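PDB 2W9M: polymerase X from Deinococcus radiodurans, which probably extends DNA chains from deoxyribonucleoside triphosphates as a family X polymerase, and also carries a zinc-binding PHP domain. Local coordinates for residues M330-S335 with N514-V519; T336-G341 with T361-R366; R345-A350 with H518-L523. All blocks are in the same frame, centred on the assembly; numbering follows the deposited sequence.

Contact 1 (M330-S335 with N514-V519). With ZN (zinc ion), chain D; ZN (zinc ion), chain C.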
loop_
_atom_site.group_PDB
_atom_site.type_symbol
_atom_site.label_atom_id
_atom_site.label_comp_id
_atom_site.label_asym_id
_atom_site.label_seq_id
_atom_site.Cartn_x
_atom_site.Cartn_y
_atom_site.Cartn_z
ATOM N N MET A 330 -3.305 -12.132 -9.810
ATOM C CA MET A 330 -3.363 -11.299 -8.610
ATOM C C MET A 330 -2.959 -12.093 -7.372
ATOM O O MET A 330 -3.806 -12.647 -6.671
ATOM C CB MET A 330 -4.763 -10.709 -8.436
ATOM C CG MET A 330 -5.161 -9.733 -9.535
ATOM S SD MET A 330 -4.559 -8.052 -9.258
ATOM C CE MET A 330 -2.791 -8.262 -9.469
ATOM N N ILE A 331 -1.660 -12.146 -7.103
ATOM C CA ILE A 331 -1.158 -12.998 -6.030
ATOM C C ILE A 331 -0.907 -12.230 -4.738
ATOM O O ILE A 331 -0.951 -10.995 -4.713
ATOM C CB ILE A 331 0.122 -13.758 -6.443
ATOM C CG1 ILE A 331 1.291 -12.787 -6.627
ATOM C CG2 ILE A 331 -0.130 -14.581 -7.705
ATOM C CD1 ILE A 331 2.609 -13.474 -6.955
ATOM N N HIS A 332 -0.648 -12.981 -3.672
ATOM C CA HIS A 332 -0.479 -12.424 -2.337
ATOM C C HIS A 332 -1.723 -11.654 -1.888
ATOM O O HIS A 332 -1.700 -10.438 -1.739
ATOM C CB HIS A 332 0.779 -11.553 -2.270
ATOM C CG HIS A 332 1.124 -11.106 -0.888
ATOM N ND1 HIS A 332 2.049 -10.111 -0.634
ATOM C CD2 HIS A 332 0.659 -11.498 0.319
ATOM C CE1 HIS A 332 2.143 -9.925 0.667
ATOM N NE2 HIS A 332 1.308 -10.754 1.273
ATOM N N THR A 333 -2.813 -12.385 -1.685
ATOM C CA THR A 333 -4.051 -11.811 -1.179
ATOM C C THR A 333 -4.424 -12.530 0.115
ATOM O O THR A 333 -3.978 -13.652 0.351
ATOM C CB THR A 333 -5.193 -11.978 -2.186
ATOM O OG1 THR A 333 -5.424 -13.374 -2.406
ATOM C CG2 THR A 333 -4.847 -11.314 -3.512
ATOM N N HIS A 334 -5.229 -11.889 0.958
ATOM C CA HIS A 334 -5.625 -12.493 2.228
ATOM C C HIS A 334 -7.126 -12.742 2.302
ATOM O O HIS A 334 -7.915 -12.028 1.688
ATOM C CB HIS A 334 -5.159 -11.639 3.410
ATOM C CG HIS A 334 -3.671 -11.574 3.550
ATOM N ND1 HIS A 334 -2.973 -12.326 4.468
ATOM C CD2 HIS A 334 -2.744 -10.853 2.871
ATOM C CE1 HIS A 334 -1.682 -12.073 4.355
ATOM N NE2 HIS A 334 -1.519 -11.182 3.391
ATOM N N SER A 335 -7.507 -13.770 3.054
ATOM C CA SER A 335 -8.903 -14.160 3.178
ATOM C C SER A 335 -9.318 -14.254 4.640
ATOM O O SER A 335 -8.525 -14.002 5.549
ATOM C CB SER A 335 -9.133 -15.517 2.513
ATOM O OG SER A 335 -8.592 -16.568 3.302
ATOM N N ASN A 514 2.098 -6.860 -6.316
ATOM C CA ASN A 514 1.089 -7.535 -5.500
ATOM C C ASN A 514 0.320 -6.564 -4.610
ATOM O O ASN A 514 0.914 -5.700 -3.966
ATOM C CB ASN A 514 1.746 -8.612 -4.633
ATOM C CG ASN A 514 2.489 -9.663 -5.459
ATOM O OD1 ASN A 514 2.330 -9.745 -6.681
ATOM N ND2 ASN A 514 3.305 -10.474 -4.789
ATOM N N THR A 515 -0.997 -6.721 -4.565
ATOM C CA THR A 515 -1.862 -5.800 -3.836
ATOM C C THR A 515 -1.857 -6.037 -2.321
ATOM O O THR A 515 -2.099 -5.113 -1.539
ATOM C CB THR A 515 -3.309 -5.904 -4.336
ATOM O OG1 THR A 515 -3.774 -7.252 -4.165
ATOM C CG2 THR A 515 -3.393 -5.534 -5.803
ATOM N N ASP A 516 -1.587 -7.274 -1.910
ATOM C CA ASP A 516 -1.671 -7.645 -0.502
ATOM C C ASP A 516 -3.072 -7.359 0.034
ATOM O O ASP A 516 -3.240 -6.959 1.187
ATOM C CB ASP A 516 -0.621 -6.888 0.317
ATOM C CG ASP A 516 -0.295 -7.578 1.630
ATOM O OD1 ASP A 516 -0.973 -8.570 1.961
ATOM O OD2 ASP A 516 0.637 -7.130 2.332
ATOM N N ALA A 517 -4.076 -7.567 -0.814
ATOM C CA ALA A 517 -5.467 -7.270 -0.468
ATOM C C ALA A 517 -5.985 -8.060 0.737
ATOM O O ALA A 517 -5.902 -9.287 0.773
ATOM C CB ALA A 517 -6.372 -7.504 -1.676
ATOM N N HIS A 518 -6.526 -7.348 1.719
ATOM C CA HIS A 518 -7.169 -7.987 2.861
ATOM C C HIS A 518 -8.690 -7.921 2.728
ATOM O O HIS A 518 -9.428 -8.354 3.608
ATOM C CB HIS A 518 -6.710 -7.329 4.158
ATOM C CG HIS A 518 -5.331 -7.732 4.572
ATOM N ND1 HIS A 518 -4.201 -7.273 3.932
ATOM C CD2 HIS A 518 -4.900 -8.561 5.550
ATOM C CE1 HIS A 518 -3.132 -7.797 4.503
ATOM N NE2 HIS A 518 -3.529 -8.586 5.486
ATOM N N VAL A 519 -9.132 -7.392 1.597
ATOM C CA VAL A 519 -10.530 -7.112 1.334
ATOM C C VAL A 519 -10.676 -7.026 -0.186
ATOM O O VAL A 519 -9.727 -6.666 -0.872
ATOM C CB VAL A 519 -10.938 -5.784 2.019
ATOM C CG1 VAL A 519 -11.709 -4.874 1.070
ATOM C CG2 VAL A 519 -11.715 -6.061 3.298
HETATM ZN ZN ZN D . 0.453 -10.020 3.239
HETATM ZN ZN ZN C . -2.416 -9.510 6.999
HETATM O O HOH W 1 -2.426 -9.048 -5.748
#

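Contact 2 (T336-G341 with T361-R366). With ZN (zinc ion), chain C.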
loop_
_atom_site.group_PDB
_atom_site.type_symbol
_atom_site.label_atom_id
_atom_site.label_comp_id
_atom_site.label_asym_id
_atom_site.label_seq_id
_atom_site.Cartn_x
_atom_site.Cartn_y
_atom_site.Cartn_z
ATOM N N THR A 336 -10.569 -14.641 4.852
ATOM C CA THR A 336 -11.108 -14.861 6.188
ATOM C C THR A 336 -10.306 -15.883 7.004
ATOM O O THR A 336 -10.278 -15.812 8.234
ATOM C CB THR A 336 -12.589 -15.268 6.106
ATOM O OG1 THR A 336 -13.403 -14.102 6.291
ATOM C CG2 THR A 336 -12.931 -16.295 7.171
ATOM N N TRP A 337 -9.648 -16.820 6.320
ATOM C CA TRP A 337 -8.781 -17.798 6.979
ATOM C C TRP A 337 -7.715 -17.130 7.848
ATOM O O TRP A 337 -7.310 -17.667 8.878
ATOM C CB TRP A 337 -8.093 -18.695 5.944
ATOM C CG TRP A 337 -8.999 -19.698 5.325
ATOM C CD1 TRP A 337 -9.789 -19.525 4.225
ATOM C CD2 TRP A 337 -9.215 -21.039 5.767
ATOM N NE1 TRP A 337 -10.483 -20.677 3.954
ATOM C CE2 TRP A 337 -10.151 -21.624 4.891
ATOM C CE3 TRP A 337 -8.709 -21.807 6.821
ATOM C CZ2 TRP A 337 -10.593 -22.937 5.035
ATOM C CZ3 TRP A 337 -9.150 -23.114 6.965
ATOM C CH2 TRP A 337 -10.080 -23.664 6.077
ATOM N N SER A 338 -7.256 -15.960 7.417
ATOM C CA SER A 338 -6.204 -15.236 8.116
ATOM C C SER A 338 -6.781 -13.970 8.755
ATOM O O SER A 338 -7.653 -14.039 9.626
ATOM C CB SER A 338 -5.090 -14.871 7.132
ATOM O OG SER A 338 -3.858 -14.671 7.792
ATOM N N ASP A 339 -6.298 -12.815 8.307
ATOM C CA ASP A 339 -6.813 -11.540 8.780
ATOM C C ASP A 339 -7.492 -10.746 7.663
ATOM O O ASP A 339 -7.547 -9.524 7.711
ATOM C CB ASP A 339 -5.708 -10.716 9.444
ATOM C CG ASP A 339 -4.601 -10.327 8.480
ATOM O OD1 ASP A 339 -4.550 -10.887 7.365
ATOM O OD2 ASP A 339 -3.775 -9.456 8.839
ATOM N N GLY A 340 -8.013 -11.449 6.664
ATOM C CA GLY A 340 -8.793 -10.818 5.613
ATOM C C GLY A 340 -10.247 -10.673 6.016
ATOM O O GLY A 340 -10.653 -11.136 7.085
ATOM N N GLY A 341 -11.040 -10.032 5.164
ATOM C CA GLY A 341 -12.436 -9.781 5.478
ATOM C C GLY A 341 -13.423 -10.489 4.566
ATOM O O GLY A 341 -14.636 -10.365 4.734
ATOM N N THR A 361 -3.684 -17.073 -3.540
ATOM C CA THR A 361 -3.911 -17.181 -2.108
ATOM C C THR A 361 -2.595 -17.010 -1.354
ATOM O O THR A 361 -1.551 -17.446 -1.832
ATOM C CB THR A 361 -4.524 -18.560 -1.785
ATOM O OG1 THR A 361 -5.949 -18.482 -1.920
ATOM C CG2 THR A 361 -4.165 -19.008 -0.378
ATOM N N ALA A 362 -2.640 -16.375 -0.185
ATOM C CA ALA A 362 -1.426 -16.150 0.605
ATOM C C ALA A 362 -1.699 -15.613 2.011
ATOM O O ALA A 362 -1.303 -14.497 2.344
ATOM C CB ALA A 362 -0.473 -15.222 -0.139
ATOM N N ASP A 363 -2.364 -16.414 2.835
ATOM C CA ASP A 363 -2.661 -16.026 4.211
ATOM C C ASP A 363 -1.440 -16.230 5.109
ATOM O O ASP A 363 -0.511 -16.950 4.743
ATOM C CB ASP A 363 -3.877 -16.806 4.730
ATOM C CG ASP A 363 -5.190 -16.287 4.155
ATOM O OD1 ASP A 363 -5.531 -15.115 4.419
ATOM O OD2 ASP A 363 -5.878 -17.041 3.436
ATOM N N HIS A 364 -1.431 -15.585 6.273
ATOM C CA HIS A 364 -0.285 -15.671 7.172
ATOM C C HIS A 364 -0.155 -17.060 7.771
ATOM O O HIS A 364 -1.062 -17.887 7.663
ATOM C CB HIS A 364 -0.393 -14.664 8.314
ATOM C CG HIS A 364 -0.649 -13.265 7.864
ATOM N ND1 HIS A 364 0.366 -12.390 7.548
ATOM C CD2 HIS A 364 -1.806 -12.589 7.681
ATOM C CE1 HIS A 364 -0.158 -11.233 7.182
ATOM N NE2 HIS A 364 -1.472 -11.328 7.252
ATOM N N SER A 365 0.972 -17.289 8.437
ATOM C CA SER A 365 1.264 -18.579 9.041
ATOM C C SER A 365 1.329 -18.499 10.563
ATOM O O SER A 365 1.368 -17.410 11.128
ATOM C CB SER A 365 2.588 -19.101 8.495
ATOM O OG SER A 365 3.576 -18.092 8.530
ATOM N N ARG A 366 1.318 -19.667 11.205
ATOM C CA ARG A 366 1.557 -19.821 12.646
ATOM C C ARG A 366 1.982 -18.547 13.373
ATOM O O ARG A 366 1.212 -17.965 14.135
ATOM C CB ARG A 366 2.649 -20.876 12.866
ATOM C CG ARG A 366 2.178 -22.241 13.325
ATOM C CD ARG A 366 2.276 -22.371 14.844
ATOM N NE ARG A 366 0.980 -22.244 15.508
ATOM C CZ ARG A 366 0.824 -22.016 16.810
ATOM N NH1 ARG A 366 1.886 -21.870 17.593
ATOM N NH2 ARG A 366 -0.397 -21.923 17.325
HETATM ZN ZN ZN C . -2.416 -9.510 6.999
#

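Contact 3 (R345-A350 with H518-L523). With ZN (zinc ion), chain C.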
loop_
_atom_site.group_PDB
_atom_site.type_symbol
_atom_site.label_atom_id
_atom_site.label_comp_id
_atom_site.label_asym_id
_atom_site.label_seq_id
_atom_site.Cartn_x
_atom_site.Cartn_y
_atom_site.Cartn_z
ATOM N N ARG A 345 -13.621 -17.396 -2.110
ATOM C CA ARG A 345 -14.507 -17.328 -3.269
ATOM C C ARG A 345 -14.828 -15.882 -3.645
ATOM O O ARG A 345 -14.763 -15.522 -4.817
ATOM C CB ARG A 345 -15.802 -18.125 -3.049
ATOM C CG ARG A 345 -16.694 -18.184 -4.295
ATOM C CD ARG A 345 -18.072 -18.787 -4.028
ATOM N NE ARG A 345 -18.090 -20.245 -4.134
ATOM C CZ ARG A 345 -18.050 -21.075 -3.094
ATOM N NH1 ARG A 345 -17.986 -20.594 -1.858
ATOM N NH2 ARG A 345 -18.074 -22.388 -3.287
ATOM N N GLU A 346 -15.173 -15.060 -2.656
ATOM C CA GLU A 346 -15.475 -13.652 -2.906
ATOM C C GLU A 346 -14.270 -12.953 -3.541
ATOM O O GLU A 346 -14.417 -12.182 -4.489
ATOM C CB GLU A 346 -15.880 -12.934 -1.614
ATOM C CG GLU A 346 -16.979 -13.627 -0.819
ATOM C CD GLU A 346 -17.363 -12.868 0.446
ATOM O OE1 GLU A 346 -17.161 -13.411 1.556
ATOM O OE2 GLU A 346 -17.861 -11.727 0.331
ATOM N N MET A 347 -13.080 -13.233 -3.014
ATOM C CA MET A 347 -11.847 -12.657 -3.547
ATOM C C MET A 347 -11.589 -13.111 -4.983
ATOM O O MET A 347 -11.280 -12.292 -5.846
ATOM C CB MET A 347 -10.650 -12.992 -2.651
ATOM C CG MET A 347 -10.745 -12.405 -1.245
ATOM S SD MET A 347 -10.520 -10.612 -1.221
ATOM C CE MET A 347 -8.776 -10.488 -1.586
ATOM N N ALA A 348 -11.726 -14.408 -5.245
ATOM C CA ALA A 348 -11.539 -14.929 -6.599
ATOM C C ALA A 348 -12.534 -14.323 -7.590
ATOM O O ALA A 348 -12.147 -13.867 -8.664
ATOM C CB ALA A 348 -11.625 -16.448 -6.610
ATOM N N GLU A 349 -13.816 -14.330 -7.229
ATOM C CA GLU A 349 -14.842 -13.670 -8.035
ATOM C C GLU A 349 -14.473 -12.213 -8.282
ATOM O O GLU A 349 -14.640 -11.703 -9.387
ATOM C CB GLU A 349 -16.212 -13.727 -7.347
ATOM C CG GLU A 349 -17.172 -14.778 -7.888
ATOM C CD GLU A 349 -17.220 -16.032 -7.034
ATOM O OE1 GLU A 349 -18.246 -16.249 -6.351
ATOM O OE2 GLU A 349 -16.229 -16.794 -7.040
ATOM N N ALA A 350 -13.974 -11.549 -7.245
ATOM C CA ALA A 350 -13.593 -10.145 -7.347
ATOM C C ALA A 350 -12.481 -9.919 -8.375
ATOM O O ALA A 350 -12.548 -8.969 -9.162
ATOM C CB ALA A 350 -13.186 -9.597 -5.985
ATOM N N HIS A 518 -6.526 -7.348 1.719
ATOM C CA HIS A 518 -7.169 -7.987 2.861
ATOM C C HIS A 518 -8.690 -7.921 2.728
ATOM O O HIS A 518 -9.428 -8.354 3.608
ATOM C CB HIS A 518 -6.710 -7.329 4.158
ATOM C CG HIS A 518 -5.331 -7.732 4.572
ATOM N ND1 HIS A 518 -4.201 -7.273 3.932
ATOM C CD2 HIS A 518 -4.900 -8.561 5.550
ATOM C CE1 HIS A 518 -3.132 -7.797 4.503
ATOM N NE2 HIS A 518 -3.529 -8.586 5.486
ATOM N N VAL A 519 -9.132 -7.392 1.597
ATOM C CA VAL A 519 -10.530 -7.112 1.334
ATOM C C VAL A 519 -10.676 -7.026 -0.186
ATOM O O VAL A 519 -9.727 -6.666 -0.872
ATOM C CB VAL A 519 -10.938 -5.784 2.019
ATOM C CG1 VAL A 519 -11.709 -4.874 1.070
ATOM C CG2 VAL A 519 -11.715 -6.061 3.298
ATOM N N PRO A 520 -11.855 -7.380 -0.721
ATOM C CA PRO A 520 -12.028 -7.416 -2.182
ATOM C C PRO A 520 -11.652 -6.095 -2.864
ATOM O O PRO A 520 -11.029 -6.096 -3.926
ATOM C CB PRO A 520 -13.526 -7.699 -2.351
ATOM C CG PRO A 520 -13.938 -8.341 -1.083
ATOM C CD PRO A 520 -13.091 -7.739 -0.008
ATOM N N GLY A 521 -12.024 -4.976 -2.255
ATOM C CA GLY A 521 -11.702 -3.677 -2.811
ATOM C C GLY A 521 -10.209 -3.421 -2.814
ATOM O O GLY A 521 -9.724 -2.542 -3.523
ATOM N N GLY A 522 -9.479 -4.194 -2.017
ATOM C CA GLY A 522 -8.036 -4.067 -1.930
ATOM C C GLY A 522 -7.345 -4.435 -3.230
ATOM O O GLY A 522 -6.193 -4.066 -3.459
ATOM N N LEU A 523 -8.056 -5.161 -4.087
ATOM C CA LEU A 523 -7.513 -5.585 -5.374
ATOM C C LEU A 523 -7.383 -4.406 -6.332
ATOM O O LEU A 523 -6.648 -4.475 -7.316
ATOM C CB LEU A 523 -8.389 -6.679 -5.994
ATOM C CG LEU A 523 -8.474 -7.995 -5.210
ATOM C CD1 LEU A 523 -9.601 -8.870 -5.734
ATOM C CD2 LEU A 523 -7.148 -8.742 -5.251
HETATM ZN ZN ZN C . -2.416 -9.510 6.999
#

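Contact 1 (M330-S335 with N514-V519)
Thr333 and His334 run alongside Ala517 and His518, the CA atoms of His334 and His518 being 4.8 Å apart, while the end-to-end directions of the two segments differ by 33°. Here the outermost strands of the parallel sheet, 329-333 and 511-514, come together, as expected for the distorted barrel of a PHP domain. The two segments carry its His-x-His (His332, His334) and Asp-x-His (Asp516, His518) metal motifs. A nearly straight backbone bond from His334 N to Ala517 O, at 2.7 Å, ties them to each other.

Beyond it lies the first zinc ion, to which His332 NE2 and His334 NE2 each bind at 2.3 Å. Asp516 adds its OD1 at 2.4 Å, and Glu401 completes the set. That oxygen reaches the metal over a face of the His332 ring but at the edge of the His334 ring, so the two imidazoles meet it quite differently. His332 CG lies anti to the backbone N (chi1 -172°), on the side of Asp516, and ND1 of the same ring bonds to Glu487. Glu487 also takes Asn514 ND2, which makes it a second-shell residue gripping both segments.

His334 and His518 lie side by side, pointing the same way, in an offset stack with ring centroids 4.1 Å apart and planes only 8° from parallel. His518 NE2 sits over the rim of the His334 ring and binds the second zinc, so the stack couples ligands of two different metals. His518 ND1 also makes a weak bond to Asp516 O. At the strand end, a water donates to Ile331 O at 2.7 Å and accepts from Thr515 N at 3.0 Å, bridging the two backbones.

Contact 2 (T336-G341 with T361-R366)
Ser338 lays its hydroxyl against the edge of the His364 imidazole, with OG in the plane of the ring and 2.9 Å from CD2. The same oxygen accepts a hydrogen bond from His364 N at 3.0 Å, so it touches both the backbone and the ring of one residue. With OG anti to its own backbone N (chi1 -156°), the hydroxyl is carried across to strand 358-364. An alanine here would probably leave His364 N without this acceptor and the imidazole less well fixed along its CD2 edge.

On the same ring, the next meeting runs through the second zinc ion. His364 NE2 binds it at 2.1 Å, and Asp339 chelates it with both oxygens, OD2 at 2.3 Å and OD1 at a longer 2.6 Å. Carboxylate and imidazole cross at about a right angle, their planes 81° apart, with OD1 at the edge of the ring. His518, from the loop after the last strand of the sheet, supplies a further ligand.

Away from the metal, Trp337 meets Asp363 through CB alone, 3.7 Å from OD2, while its indole turns off toward helix 376-391 and bonds to Glu385. Asp363 OD1 takes Ser335 N. Asp339 OD1 and His364 NE2, though close, share no hydrogen bond: the cation joins them, and its positive charge would be expected to balance the negative charge of the Asp339 carboxylate.

Contact 3 (R345-A350 with H518-L523)
Met347 pushes its sulfur against the Val519-Pro520 peptide, joining the first helix of the PHP barrel, 344-353, to the short 3-10 turn that follows the last strand of its sheet. This is the tight, buried part of the contact: SD lies 3.5 Å from Pro520 N. The side chain is bent at both chi2 and chi3 (-71° each), and CE comes near Val519 O, 4.0 Å away. The bulk of Met347 also touches Thr333 and Leu359, so it lies between the helix and strands 329-333 and 358-364.

Leu523 closes the buried side. Its CD1 approaches Met347 O at 3.8 Å, packing a methyl group on the helix backbone, whereas CD2 meets Met347 CE more distantly, at 4.4 Å. Thr333 lies under Leu523 as well, so Met347 and Leu523 both rest on the first strand.

Toward solvent the contact thins to one pair of CB atoms from partly exposed residues, Ala350 CB and Pro520 CB, 4.1 Å apart. Beyond them the exposed Glu346 turns its carboxylate back to Ser343 N. Across the segments the side chains meet by van der Waals packing, and the 3-10 turn is held by its own backbone, with Gly522 N bonded to Val519 O and Leu523 N to Pro520 O. Where buried and exposed parts meet, Ala350 CB touches Leu523 CD1 at 3.7 Å.

All three contacts belong to the PHP domain. Contacts 1 and 2 gather at the C-terminal ends of strands 329-333, 358-364 and 511-514, with contact 3 beside them. Contacts 1 and 2 have centres about 9 Å apart, contacts 1 and 3 about 8 Å, contacts 2 and 3 about 13 Å. The chain runs through 330-335, 336-341, 345-350 and 361-366 in close succession, then returns some 150 residues later with 514-523. That late loop serves contacts 1 and 3, which share His518 and Val519, and a probable backbone bond from Gly341 to His518 links it to contact 2. Residues distant in sequence thus converge on the zinc ions, with contact 3 packing helix 344-353 against the same loop.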